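Long-range contact in GH127 beta-L-arabinofuranoside (Geobacillus stearothermophilus, PDB 4QK0), which probably hydrolyses beta-L-arabinofuranosides, releasing L-arabinose, as a family 127 glycoside hydrolase: residues I194-L199 with L213-I218. Sequence-based numbering, arbitrary orientation.
Sequences IELALL and LSQYFI
The axes of 194-199 and 213-218 approach to 8.6 Å and run antiparallel at 161°, with Glu195 and Ser214 the nearest CA pair, 4.6 Å apart. The Ser214 side chain points into the interface: its OG, turned anti to the backbone N (chi1 -178°), donates a 2.8 Å hydrogen bond to Glu195 O. The donor sits 40° above the carbonyl plane, and Glu195 O also receives a weak helical bond from Leu199 N. Leu199 CD2 lies 3.5 Å from the same hydroxyl oxygen, Ser214 OG. With an alanine at this position, Glu195 O is likely to lose its bond across the interface, and a small gap would probably open beside Leu199 CD2. The two segments belong to consecutive helices, 194-205 and 208-220, a helical hairpin of the catalytic domain, consistent with the (alpha/alpha)-barrel of its six-hairpin clan. On one flank Ile194 CG2 makes a CH-pi contact over the face of the Phe217 ring, while Leu198 CD1 meets that ring's edge and packs 3.7 Å from Leu213 CG. Glu195 CG lies 3.6 Å from Phe217 CB; beyond it the chain bends at chi2, and OE2 accepts from a water that also donates to Phe217 O, while OE1 takes the Glu193 N-H.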
loop_
_atom_site.group_PDB
_atom_site.type_symbol
_atom_site.label_atom_id
_atom_site.label_comp_id
_atom_site.label_asym_id
_atom_site.label_seq_id
_atom_site.Cartn_x
_atom_site.Cartn_y
_atom_site.Cartn_z
ATOM N N ILE A 194 11.538 -12.173 27.543
ATOM C CA ILE A 194 11.944 -12.686 28.873
ATOM C C ILE A 194 11.686 -14.192 28.962
ATOM O O ILE A 194 12.489 -14.935 29.547
ATOM C CB ILE A 194 11.235 -11.935 30.017
ATOM C CG1 ILE A 194 11.833 -12.287 31.390
ATOM C CG2 ILE A 194 9.754 -12.229 30.060
ATOM C CD1 ILE A 194 13.266 -11.909 31.551
ATOM N N GLU A 195 10.656 -14.655 28.258
ATOM C CA GLU A 195 10.278 -16.059 28.323
ATOM C C GLU A 195 11.355 -16.960 27.706
ATOM O O GLU A 195 11.826 -17.916 28.367
ATOM C CB GLU A 195 8.928 -16.290 27.708
ATOM C CG GLU A 195 7.864 -15.385 28.270
ATOM C CD GLU A 195 7.687 -14.051 27.503
ATOM O OE1 GLU A 195 8.572 -13.708 26.680
ATOM O OE2 GLU A 195 6.631 -13.389 27.720
ATOM N N LEU A 196 11.833 -16.633 26.509
ATOM C CA LEU A 196 12.914 -17.446 25.935
ATOM C C LEU A 196 14.260 -17.271 26.679
ATOM O O LEU A 196 15.077 -18.182 26.746
ATOM C CB LEU A 196 13.059 -17.195 24.424
ATOM C CG LEU A 196 13.581 -15.823 23.938
ATOM C CD1 LEU A 196 15.082 -15.799 23.907
ATOM C CD2 LEU A 196 13.079 -15.482 22.535
ATOM N N ALA A 197 14.490 -16.079 27.224
ATOM C CA ALA A 197 15.707 -15.822 27.918
ATOM C C ALA A 197 15.794 -16.651 29.208
ATOM O O ALA A 197 16.799 -17.245 29.508
ATOM C CB ALA A 197 15.803 -14.335 28.262
ATOM N N LEU A 198 14.717 -16.668 29.949
ATOM C CA LEU A 198 14.611 -17.504 31.147
ATOM C C LEU A 198 14.866 -18.977 30.885
ATOM O O LEU A 198 15.494 -19.626 31.702
ATOM C CB LEU A 198 13.246 -17.323 31.823
ATOM C CG LEU A 198 13.094 -16.006 32.550
ATOM C CD1 LEU A 198 11.668 -15.770 33.024
ATOM C CD2 LEU A 198 14.055 -15.915 33.739
ATOM N N LEU A 199 14.460 -19.507 29.747
ATOM C CA LEU A 199 14.821 -20.894 29.415
ATOM C C LEU A 199 16.311 -21.059 29.318
ATOM O O LEU A 199 16.850 -22.072 29.704
ATOM C CB LEU A 199 14.214 -21.377 28.089
ATOM C CG LEU A 199 12.711 -21.353 27.947
ATOM C CD1 LEU A 199 12.267 -22.001 26.629
ATOM C CD2 LEU A 199 12.089 -22.109 29.109
ATOM N N LEU A 213 9.012 -19.647 35.947
ATOM C CA LEU A 213 8.691 -18.266 35.718
ATOM C C LEU A 213 8.394 -18.049 34.190
ATOM O O LEU A 213 7.400 -17.462 33.837
ATOM C CB LEU A 213 9.875 -17.401 36.203
ATOM C CG LEU A 213 9.654 -15.913 36.096
ATOM C CD1 LEU A 213 8.434 -15.538 36.900
ATOM C CD2 LEU A 213 10.868 -15.150 36.581
ATOM N N SER A 214 9.235 -18.598 33.334
ATOM C CA SER A 214 8.982 -18.625 31.885
ATOM C C SER A 214 7.613 -19.182 31.591
ATOM O O SER A 214 6.784 -18.533 30.939
ATOM C CB SER A 214 10.049 -19.452 31.167
ATOM O OG SER A 214 9.865 -19.454 29.749
ATOM N N GLN A 215 7.308 -20.350 32.157
ATOM C CA GLN A 215 5.964 -20.946 32.008
ATOM C C GLN A 215 4.858 -20.050 32.505
ATOM O O GLN A 215 3.785 -19.957 31.871
ATOM C CB GLN A 215 5.872 -22.304 32.745
ATOM C CG GLN A 215 4.613 -23.098 32.393
ATOM C CD GLN A 215 4.692 -23.682 30.981
ATOM O OE1 GLN A 215 5.617 -24.442 30.684
ATOM N NE2 GLN A 215 3.747 -23.321 30.095
ATOM N N TYR A 216 5.082 -19.397 33.648
ATOM C CA TYR A 216 4.083 -18.502 34.175
ATOM C C TYR A 216 3.773 -17.372 33.149
ATOM O O TYR A 216 2.627 -17.031 32.903
ATOM C CB TYR A 216 4.481 -17.852 35.545
ATOM C CG TYR A 216 3.755 -16.551 35.694
ATOM C CD1 TYR A 216 2.422 -16.510 36.020
ATOM C CD2 TYR A 216 4.378 -15.349 35.349
ATOM C CE1 TYR A 216 1.747 -15.294 36.078
ATOM C CE2 TYR A 216 3.716 -14.146 35.416
ATOM C CZ TYR A 216 2.425 -14.115 35.741
ATOM O OH TYR A 216 1.776 -12.887 35.757
ATOM N N PHE A 217 4.811 -16.749 32.608
ATOM C CA PHE A 217 4.594 -15.588 31.695
ATOM C C PHE A 217 3.790 -15.987 30.431
ATOM O O PHE A 217 2.892 -15.302 30.011
ATOM C CB PHE A 217 5.951 -15.009 31.285
ATOM C CG PHE A 217 6.564 -14.061 32.311
ATOM C CD1 PHE A 217 5.874 -12.983 32.785
ATOM C CD2 PHE A 217 7.832 -14.263 32.761
ATOM C CE1 PHE A 217 6.451 -12.093 33.681
ATOM C CE2 PHE A 217 8.428 -13.381 33.635
ATOM C CZ PHE A 217 7.737 -12.290 34.114
ATOM N N ILE A 218 4.131 -17.136 29.887
ATOM C CA ILE A 218 3.422 -17.707 28.762
ATOM C C ILE A 218 1.978 -18.101 29.098
ATOM O O ILE A 218 1.067 -17.774 28.334
ATOM C CB ILE A 218 4.216 -18.907 28.192
ATOM C CG1 ILE A 218 5.529 -18.435 27.556
ATOM C CG2 ILE A 218 3.401 -19.708 27.205
ATOM C CD1 ILE A 218 5.371 -17.491 26.383
HETATM O O HOH W 1 4.036 -13.616 27.957
#